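Local coordinates for A-adding tRNA nucleotidyltransferase (Aquifex aeolicus, PDB 4WBY), which adds the terminal adenosine to tRNA ending in CC, using ATP with magnesium as cofactor, and so completes the CCA end, at residues 124-129 with 136-141; 27-32 with 46-51; 247-252 with 275-280. All coordinates share one frame; numbering follows the deposited sequence. Where two conformers were deposited one is given.

Interaction 1. Residues 124-129 with 136-141; sequences AMAISV and TLIDYF
Ala126 and Ile138 face each other as a hydrogen-bonded pair in the antiparallel hairpin of strands 126-128 and 137-138, at one edge of the head-domain sheet. Ala126 N donates to Ile138 O at 3.0 Å, Ile138 N returns the bond to Ala126 O at 2.8 Å, and Ser128 N reaches Thr136 O at 2.9 Å. This is the tight part. Ala126 CB and Ile138 CB project from one face, 4.1 Å apart; a small methyl suits a face that Val30 and Tyr28 also share. On the other face Leu137, its CG anti to the backbone N (chi1 180°), brings CD1 within 3.6 Å of Ala126 O; with Met125 and Ile127 it packs on Val34 of the ATP site. Beyond Ile138, Met125 and Asp139 run alongside each other, Met125 CG 3.6 Å from Asp139 OD1. The carboxylate accepts from Gly143 N and Leu144 N, where helix 143-149 begins; replacing Asp139 by an alanine would probably leave both N-H groups without their acceptor and uncover the flank of Met125. Toward exposed Tyr140, water joins the backbones instead: one molecule donates to Ala124 O and Ile138 O and accepts from Tyr140 N at 2.9 Å.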
loop_
_atom_site.group_PDB
_atom_site.type_symbol
_atom_site.label_atom_id
_atom_site.label_comp_id
_atom_site.label_asym_id
_atom_site.label_seq_id
_atom_site.Cartn_x
_atom_site.Cartn_y
_atom_site.Cartn_z
ATOM N N ALA A 124 -9.069 3.170 -16.510
ATOM C CA ALA A 124 -10.165 2.640 -17.303
ATOM C C ALA A 124 -9.786 2.485 -18.772
ATOM O O ALA A 124 -10.646 2.514 -19.645
ATOM C CB ALA A 124 -11.392 3.531 -17.163
ATOM N N MET A 125 -8.500 2.299 -19.041
ATOM C CA MET A 125 -8.034 2.061 -20.405
ATOM C C MET A 125 -7.716 0.598 -20.658
ATOM O O MET A 125 -7.586 -0.197 -19.723
ATOM C CB MET A 125 -6.809 2.919 -20.706
ATOM C CG MET A 125 -7.162 4.405 -20.721
ATOM S SD MET A 125 -5.759 5.501 -21.002
ATOM C CE MET A 125 -4.963 5.425 -19.406
ATOM N N ALA A 126 -7.594 0.250 -21.933
ATOM C CA ALA A 126 -7.272 -1.114 -22.328
ATOM C C ALA A 126 -6.278 -1.110 -23.481
ATOM O O ALA A 126 -6.137 -0.111 -24.194
ATOM C CB ALA A 126 -8.533 -1.867 -22.726
ATOM N N ILE A 127 -5.583 -2.229 -23.648
ATOM C CA ILE A 127 -4.748 -2.451 -24.817
ATOM C C ILE A 127 -5.265 -3.680 -25.539
ATOM O O ILE A 127 -5.336 -4.763 -24.953
ATOM C CB ILE A 127 -3.264 -2.660 -24.441
ATOM C CG1 ILE A 127 -2.729 -1.440 -23.688
ATOM C CG2 ILE A 127 -2.427 -2.928 -25.696
ATOM C CD1 ILE A 127 -1.436 -1.698 -22.930
ATOM N N SER A 128 -5.632 -3.528 -26.807
ATOM C CA SER A 128 -6.051 -4.690 -27.579
ATOM C C SER A 128 -4.880 -5.638 -27.814
ATOM O O SER A 128 -3.802 -5.205 -28.208
ATOM C CB SER A 128 -6.627 -4.273 -28.931
ATOM O OG SER A 128 -6.939 -5.435 -29.682
ATOM N N VAL A 129 -5.092 -6.933 -27.597
ATOM C CA VAL A 129 -4.096 -7.902 -28.017
ATOM C C VAL A 129 -4.659 -8.731 -29.166
ATOM O O VAL A 129 -4.142 -9.792 -29.509
ATOM C CB VAL A 129 -3.628 -8.798 -26.845
ATOM C CG1 VAL A 129 -2.956 -7.920 -25.780
ATOM C CG2 VAL A 129 -4.778 -9.628 -26.261
ATOM N N THR A 136 -3.372 -1.525 -29.912
ATOM C CA THR A 136 -4.204 -0.321 -29.887
ATOM C C THR A 136 -4.582 0.060 -28.457
ATOM O O THR A 136 -5.072 -0.773 -27.691
ATOM C CB THR A 136 -5.483 -0.502 -30.718
ATOM O OG1 THR A 136 -5.125 -0.744 -32.080
ATOM C CG2 THR A 136 -6.360 0.730 -30.648
ATOM N N LEU A 137 -4.354 1.326 -28.110
ATOM C CA LEU A 137 -4.778 1.856 -26.824
ATOM C C LEU A 137 -6.238 2.254 -26.930
ATOM O O LEU A 137 -6.601 3.128 -27.717
ATOM C CB LEU A 137 -3.922 3.049 -26.403
ATOM C CG LEU A 137 -4.280 3.702 -25.064
ATOM C CD1 LEU A 137 -4.033 2.763 -23.896
ATOM C CD2 LEU A 137 -3.464 4.969 -24.903
ATOM N N ILE A 138 -7.074 1.574 -26.156
ATOM C CA ILE A 138 -8.505 1.828 -26.132
ATOM C C ILE A 138 -8.786 2.743 -24.957
ATOM O O ILE A 138 -8.622 2.364 -23.798
ATOM C CB ILE A 138 -9.300 0.521 -26.024
ATOM C CG1 ILE A 138 -8.986 -0.370 -27.235
ATOM C CG2 ILE A 138 -10.793 0.799 -25.920
ATOM C CD1 ILE A 138 -9.410 -1.791 -27.061
ATOM N N ASP A 139 -9.183 3.964 -25.271
ATOM C CA ASP A 139 -9.331 5.016 -24.279
ATOM C C ASP A 139 -10.619 5.768 -24.564
ATOM O O ASP A 139 -10.634 6.719 -25.352
ATOM C CB ASP A 139 -8.114 5.940 -24.315
ATOM C CG ASP A 139 -8.200 7.070 -23.327
ATOM O OD1 ASP A 139 -9.050 7.029 -22.411
ATOM O OD2 ASP A 139 -7.394 8.003 -23.487
ATOM N N TYR A 140 -11.705 5.296 -23.955
ATOM C CA TYR A 140 -13.028 5.870 -24.175
ATOM C C TYR A 140 -13.308 7.122 -23.366
ATOM O O TYR A 140 -14.206 7.886 -23.715
ATOM C CB TYR A 140 -14.124 4.854 -23.837
ATOM C CG TYR A 140 -14.162 3.619 -24.703
ATOM C CD1 TYR A 140 -14.452 3.704 -26.061
ATOM C CD2 TYR A 140 -13.950 2.362 -24.156
ATOM C CE1 TYR A 140 -14.501 2.574 -26.853
ATOM C CE2 TYR A 140 -14.000 1.221 -24.943
ATOM C CZ TYR A 140 -14.273 1.335 -26.290
ATOM O OH TYR A 140 -14.326 0.208 -27.075
ATOM N N PHE A 141 -12.565 7.317 -22.280
ATOM C CA PHE A 141 -12.992 8.252 -21.244
ATOM C C PHE A 141 -11.977 9.330 -20.903
ATOM O O PHE A 141 -12.106 10.003 -19.886
ATOM C CB PHE A 141 -13.364 7.475 -19.985
ATOM C CG PHE A 141 -14.234 6.288 -20.261
ATOM C CD1 PHE A 141 -15.517 6.461 -20.756
ATOM C CD2 PHE A 141 -13.770 5.001 -20.049
ATOM C CE1 PHE A 141 -16.325 5.369 -21.024
ATOM C CE2 PHE A 141 -14.572 3.904 -20.314
ATOM C CZ PHE A 141 -15.849 4.086 -20.804
HETATM O O HOH W 1 -11.088 2.963 -22.395
#

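Interaction 2. Residues 27-32 with 46-51; sequences AYIVGG and VDFVVE
Tyr28 and Glu51 meet through their polar tips, Tyr28 OH donating to Glu51 OE1 at 2.8 Å. Tyr28 CG is anti to the carbonyl carbon (chi1 -47°), which carries the ring toward Glu51, and tyrosine is long enough to bring its hydroxyl to the carboxylate. The oxygen lies in the plane of the ring, at its edge, but the hydroxyl comes from above the carboxylate, whose plane stands 88° from the ring. Along the backbone, Tyr28 pairs with Val49: Tyr28 N bonds to Val49 O and Val49 N to Tyr28 O, the hydrogen-bonded pair of the antiparallel ladder; Val30 N to Asp47 O adds a third bond at 3.0 Å. Flanking pairs carry the apolar contacts. Ile29 and Phe48 run alongside each other, with Ile29 CG1 3.5 Å from Phe48 CE2, while Ile29 CG2 touches Val46 CG1 at 4.0 Å; aliphatic side chains suit this buried surface beside the phenyl ring. The face of Ile29 and Phe48 also holds Ala27 and Val50. Val30 was modelled in two conformers, and its fit against Val49 is less certain.

Strands 26-30 and 45-51 are neighbours in the head sheet of the nucleotidyltransferase fold, and they carry its signature: the Gly31-Gly32 pair, with Gly32 an ATP-binding residue, and Asp47, inferred with Asp45 to bind magnesium. A water bridges the strands, donating to Val30 O and, at 2.7 Å, to Asp47 OD2. Gly31 takes a positive phi of 86°, a conformation favourable to glycine, and stands at the N-cap of helix 32-38.

In the next shell, Tyr28 OH also accepts from Arg26 NE, and the second carboxylate oxygen, Glu51 OE2, accepts from Leu111 N. Phe48 stacks on Phe89 of strand 85-91, and Val16 of helix 7-22 packs against Ala27 and Phe48.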
loop_
_atom_site.group_PDB
_atom_site.type_symbol
_atom_site.label_atom_id
_atom_site.label_comp_id
_atom_site.label_asym_id
_atom_site.label_seq_id
_atom_site.Cartn_x
_atom_site.Cartn_y
_atom_site.Cartn_z
ATOM N N ALA A 27 -9.864 -10.220 -26.628
ATOM C CA ALA A 27 -9.180 -10.063 -25.352
ATOM C C ALA A 27 -8.371 -8.778 -25.310
ATOM O O ALA A 27 -7.872 -8.303 -26.344
ATOM C CB ALA A 27 -8.271 -11.263 -25.078
ATOM N N TYR A 28 -8.206 -8.252 -24.101
ATOM C CA TYR A 28 -7.591 -6.950 -23.871
ATOM C C TYR A 28 -6.820 -6.944 -22.565
ATOM O O TYR A 28 -7.265 -7.519 -21.585
ATOM C CB TYR A 28 -8.655 -5.841 -23.813
ATOM C CG TYR A 28 -9.670 -5.891 -24.924
ATOM C CD1 TYR A 28 -9.512 -5.121 -26.075
ATOM C CD2 TYR A 28 -10.781 -6.720 -24.833
ATOM C CE1 TYR A 28 -10.443 -5.180 -27.101
ATOM C CE2 TYR A 28 -11.708 -6.780 -25.837
ATOM C CZ TYR A 28 -11.548 -6.005 -26.963
ATOM O OH TYR A 28 -12.497 -6.087 -27.952
ATOM N N ILE A 29 -5.670 -6.283 -22.543
ATOM C CA ILE A 29 -5.019 -5.959 -21.275
ATOM C C ILE A 29 -5.761 -4.750 -20.715
ATOM O O ILE A 29 -6.087 -3.840 -21.471
ATOM C CB ILE A 29 -3.527 -5.650 -21.460
ATOM C CG1 ILE A 29 -2.809 -6.865 -22.033
ATOM C CG2 ILE A 29 -2.891 -5.234 -20.138
ATOM C CD1 ILE A 29 -1.422 -6.556 -22.563
ATOM N N VAL A 30 -6.068 -4.741 -19.416
ATOM C CA VAL A 30 -6.937 -3.687 -18.869
ATOM C C VAL A 30 -6.473 -3.092 -17.542
ATOM O O VAL A 30 -5.808 -3.753 -16.748
ATOM C CB VAL A 30 -8.377 -4.185 -18.626
ATOM C CG1 VAL A 30 -9.008 -4.700 -19.911
ATOM C CG2 VAL A 30 -8.389 -5.246 -17.537
ATOM N N GLY A 31 -6.830 -1.826 -17.328
ATOM C CA GLY A 31 -6.888 -1.242 -16.003
ATOM C C GLY A 31 -5.598 -0.662 -15.476
ATOM O O GLY A 31 -4.856 -0.004 -16.206
ATOM N N GLY A 32 -5.326 -0.927 -14.203
ATOM C CA GLY A 32 -4.126 -0.423 -13.554
ATOM C C GLY A 32 -2.858 -0.857 -14.269
ATOM O O GLY A 32 -1.871 -0.131 -14.291
ATOM N N VAL A 46 -0.294 -9.126 -14.967
ATOM C CA VAL A 46 -1.062 -8.661 -16.107
ATOM C C VAL A 46 -2.507 -9.121 -16.014
ATOM O O VAL A 46 -2.776 -10.314 -15.824
ATOM C CB VAL A 46 -0.449 -9.162 -17.432
ATOM C CG1 VAL A 46 -1.135 -8.522 -18.641
ATOM C CG2 VAL A 46 1.047 -8.885 -17.465
ATOM N N ASP A 47 -3.424 -8.162 -16.153
ATOM C CA ASP A 47 -4.858 -8.426 -16.098
ATOM C C ASP A 47 -5.468 -8.331 -17.486
ATOM O O ASP A 47 -5.250 -7.347 -18.200
ATOM C CB ASP A 47 -5.558 -7.441 -15.159
ATOM C CG ASP A 47 -5.019 -7.495 -13.749
ATOM O OD1 ASP A 47 -4.552 -8.575 -13.324
ATOM O OD2 ASP A 47 -5.067 -6.447 -13.061
ATOM N N PHE A 48 -6.207 -9.366 -17.869
ATOM C CA PHE A 48 -6.922 -9.390 -19.142
ATOM C C PHE A 48 -8.420 -9.387 -18.937
ATOM O O PHE A 48 -8.921 -10.010 -17.997
ATOM C CB PHE A 48 -6.578 -10.638 -19.964
ATOM C CG PHE A 48 -5.174 -10.689 -20.470
ATOM C CD1 PHE A 48 -4.166 -11.252 -19.704
ATOM C CD2 PHE A 48 -4.868 -10.233 -21.748
ATOM C CE1 PHE A 48 -2.864 -11.330 -20.184
ATOM C CE2 PHE A 48 -3.568 -10.314 -22.231
ATOM C CZ PHE A 48 -2.568 -10.869 -21.449
ATOM N N VAL A 49 -9.135 -8.732 -19.846
ATOM C CA VAL A 49 -10.579 -8.874 -19.930
ATOM C C VAL A 49 -10.898 -9.549 -21.251
ATOM O O VAL A 49 -10.308 -9.231 -22.294
ATOM C CB VAL A 49 -11.318 -7.521 -19.800
ATOM C CG1 VAL A 49 -12.769 -7.619 -20.291
ATOM C CG2 VAL A 49 -11.294 -7.062 -18.360
ATOM N N VAL A 50 -11.813 -10.509 -21.193
ATOM C CA VAL A 50 -12.223 -11.259 -22.364
ATOM C C VAL A 50 -13.685 -10.977 -22.643
ATOM O O VAL A 50 -14.512 -11.043 -21.738
ATOM C CB VAL A 50 -12.008 -12.774 -22.162
ATOM C CG1 VAL A 50 -12.433 -13.579 -23.410
ATOM C CG2 VAL A 50 -10.549 -13.054 -21.787
ATOM N N GLU A 51 -14.002 -10.639 -23.886
ATOM C CA GLU A 51 -15.392 -10.575 -24.299
ATOM C C GLU A 51 -15.780 -11.992 -24.667
ATOM O O GLU A 51 -15.574 -12.427 -25.799
ATOM C CB GLU A 51 -15.588 -9.600 -25.464
ATOM C CG GLU A 51 -15.467 -8.126 -25.045
ATOM C CD GLU A 51 -15.440 -7.156 -26.220
ATOM O OE1 GLU A 51 -14.840 -7.474 -27.260
ATOM O OE2 GLU A 51 -16.024 -6.061 -26.106
HETATM O O HOH W 2 -5.170 -3.974 -14.112
#

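Interaction 3. Residues 247-252 with 275-280; sequences QKLYAL and LLILIS
Ile277 is directed toward helix 243-262 and divides its branches among three residues there. Its CG2, anti to the backbone N, meets Leu249 CD2 at 3.6 Å and Lys248 CB at 3.8 Å. CG1 takes the position anti to the carbonyl carbon (chi1 -66°), where it approaches Leu252 CD2 at 4.3 Å, and CD1 at its end lies against Lys248 CE at 3.6 Å. A beta-branched side chain suits this place, since one residue presents two separate prongs to the opposing helix.

The two main partners are turned differently. Leu249 and Ile277 pass flank to flank, antiparallel, rather than meeting tip to tip. Lys248 lies across Ile277; its chain bends at chi3 and chi4 (62° and 59°), and it is the methylenes that pack, not the ammonium group. The other branch of Leu249, CD1, comes more loosely to Leu278 CD2, at 4.4 Å.

This is helix-to-helix packing in the all-helical part that follows the head, joining helix 243-262 to the C-terminal end of helix 271-278. Trp241 touches both Leu249 and Leu278, whereas Leu344 touches Lys248 and Ile277. Just past the helix end, the chain is tied back by Ser280, whose OG and N both donate to Ile277 O, the hydroxyl at 2.7 Å.

No hydrogen bond or salt bridge crosses between the segments, so this contact depends on shape and on burial of aliphatic surface, with lysine contributing as a hydrocarbon.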
loop_
_atom_site.group_PDB
_atom_site.type_symbol
_atom_site.label_atom_id
_atom_site.label_comp_id
_atom_site.label_asym_id
_atom_site.label_seq_id
_atom_site.Cartn_x
_atom_site.Cartn_y
_atom_site.Cartn_z
ATOM N N GLN A 247 3.181 17.249 12.746
ATOM C CA GLN A 247 4.617 17.497 12.767
ATOM C C GLN A 247 5.397 16.227 13.099
ATOM O O GLN A 247 6.495 16.017 12.579
ATOM C CB GLN A 247 4.959 18.608 13.762
ATOM C CG GLN A 247 4.425 19.969 13.352
ATOM C CD GLN A 247 4.818 20.344 11.935
ATOM O OE1 GLN A 247 5.935 20.069 11.495
ATOM N NE2 GLN A 247 3.895 20.969 11.209
ATOM N N LYS A 248 4.824 15.376 13.948
ATOM C CA LYS A 248 5.452 14.093 14.264
ATOM C C LYS A 248 5.562 13.198 13.024
ATOM O O LYS A 248 6.547 12.474 12.862
ATOM C CB LYS A 248 4.677 13.365 15.360
ATOM C CG LYS A 248 4.845 13.961 16.744
ATOM C CD LYS A 248 4.191 13.083 17.789
ATOM C CE LYS A 248 4.845 11.720 17.822
ATOM N NZ LYS A 248 6.299 11.841 18.122
ATOM N N LEU A 249 4.558 13.241 12.151
ATOM C CA LEU A 249 4.589 12.438 10.924
ATOM C C LEU A 249 5.733 12.874 10.006
ATOM O O LEU A 249 6.406 12.034 9.403
ATOM C CB LEU A 249 3.252 12.523 10.179
ATOM C CG LEU A 249 2.029 11.949 10.892
ATOM C CD1 LEU A 249 0.765 12.233 10.090
ATOM C CD2 LEU A 249 2.189 10.455 11.096
ATOM N N TYR A 250 5.961 14.184 9.902
ATOM C CA TYR A 250 7.072 14.672 9.092
ATOM C C TYR A 250 8.418 14.332 9.731
ATOM O O TYR A 250 9.374 13.995 9.028
ATOM C CB TYR A 250 6.945 16.183 8.853
ATOM C CG TYR A 250 5.975 16.486 7.730
ATOM C CD1 TYR A 250 4.617 16.595 7.976
ATOM C CD2 TYR A 250 6.416 16.615 6.418
ATOM C CE1 TYR A 250 3.723 16.842 6.955
ATOM C CE2 TYR A 250 5.529 16.864 5.388
ATOM C CZ TYR A 250 4.185 16.976 5.666
ATOM O OH TYR A 250 3.289 17.228 4.654
ATOM N N ALA A 251 8.488 14.395 11.059
ATOM C CA ALA A 251 9.697 13.990 11.765
ATOM C C ALA A 251 9.959 12.505 11.535
ATOM O O ALA A 251 11.105 12.074 11.349
ATOM C CB ALA A 251 9.580 14.286 13.259
ATOM N N LEU A 252 8.882 11.727 11.537
ATOM C CA LEU A 252 8.992 10.294 11.334
ATOM C C LEU A 252 9.520 9.980 9.936
ATOM O O LEU A 252 10.349 9.092 9.780
ATOM C CB LEU A 252 7.647 9.608 11.568
ATOM C CG LEU A 252 7.619 8.095 11.318
ATOM C CD1 LEU A 252 8.493 7.339 12.308
ATOM C CD2 LEU A 252 6.186 7.543 11.330
ATOM N N LEU A 275 0.779 5.089 10.999
ATOM C CA LEU A 275 -0.526 4.780 11.563
ATOM C C LEU A 275 -0.505 4.859 13.094
ATOM O O LEU A 275 -1.424 5.402 13.705
ATOM C CB LEU A 275 -0.984 3.399 11.107
ATOM C CG LEU A 275 -2.455 3.115 11.377
ATOM C CD1 LEU A 275 -3.328 3.937 10.437
ATOM C CD2 LEU A 275 -2.721 1.629 11.216
ATOM N N LEU A 276 0.541 4.313 13.703
ATOM C CA LEU A 276 0.672 4.378 15.158
ATOM C C LEU A 276 0.723 5.813 15.665
ATOM O O LEU A 276 0.098 6.137 16.672
ATOM C CB LEU A 276 1.926 3.640 15.633
ATOM C CG LEU A 276 1.896 2.123 15.441
ATOM C CD1 LEU A 276 3.162 1.489 15.996
ATOM C CD2 LEU A 276 0.668 1.512 16.104
ATOM N N ILE A 277 1.472 6.674 14.978
ATOM C CA ILE A 277 1.503 8.091 15.343
ATOM C C ILE A 277 0.115 8.726 15.160
ATOM O O ILE A 277 -0.348 9.476 16.025
ATOM C CB ILE A 277 2.555 8.869 14.519
ATOM C CG1 ILE A 277 3.975 8.405 14.871
ATOM C CG2 ILE A 277 2.420 10.370 14.733
ATOM C CD1 ILE A 277 4.286 8.428 16.365
ATOM N N LEU A 278 -0.549 8.412 14.047
ATOM C CA LEU A 278 -1.896 8.921 13.777
ATOM C C LEU A 278 -2.908 8.630 14.878
ATOM O O LEU A 278 -3.738 9.472 15.204
ATOM C CB LEU A 278 -2.432 8.324 12.477
ATOM C CG LEU A 278 -2.339 9.070 11.164
ATOM C CD1 LEU A 278 -2.986 8.190 10.128
ATOM C CD2 LEU A 278 -3.026 10.422 11.249
ATOM N N ILE A 279 -2.839 7.431 15.452
ATOM C CA ILE A 279 -3.840 7.011 16.426
ATOM C C ILE A 279 -3.325 7.130 17.854
ATOM O O ILE A 279 -3.931 6.610 18.787
ATOM C CB ILE A 279 -4.309 5.561 16.164
ATOM C CG1 ILE A 279 -3.153 4.570 16.358
ATOM C CG2 ILE A 279 -4.925 5.448 14.759
ATOM C CD1 ILE A 279 -3.576 3.116 16.397
ATOM N N SER A 280 -2.217 7.842 18.019
ATOM C CA SER A 280 -1.534 7.903 19.305
ATOM C C SER A 280 -2.302 8.687 20.366
ATOM O O SER A 280 -1.947 8.624 21.533
ATOM C CB SER A 280 -0.135 8.496 19.128
ATOM O OG SER A 280 -0.194 9.849 18.711
#

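This chain is the C-terminal portion of a longer protein, with the head at its start and a helical part after it. Interactions 1 and 2 share the head sheet, their centres 9 Å apart: Ile127 N lies 2.8 Å from Ile29 O and Met125 O 3.0 Å from Gly31 N, both probable hydrogen bonds. Part of the ATP site lies here. Interaction 2 holds ATP-binding Gly32 and Asp47, inferred to bind magnesium; in interaction 1 the side chains of Leu137 and Ala124 come within about 4 Å of those of Val34 and Arg118 respectively. Interaction 3, in the helical part, is centred about 40 Å from interaction 1 and 39 Å from interaction 2.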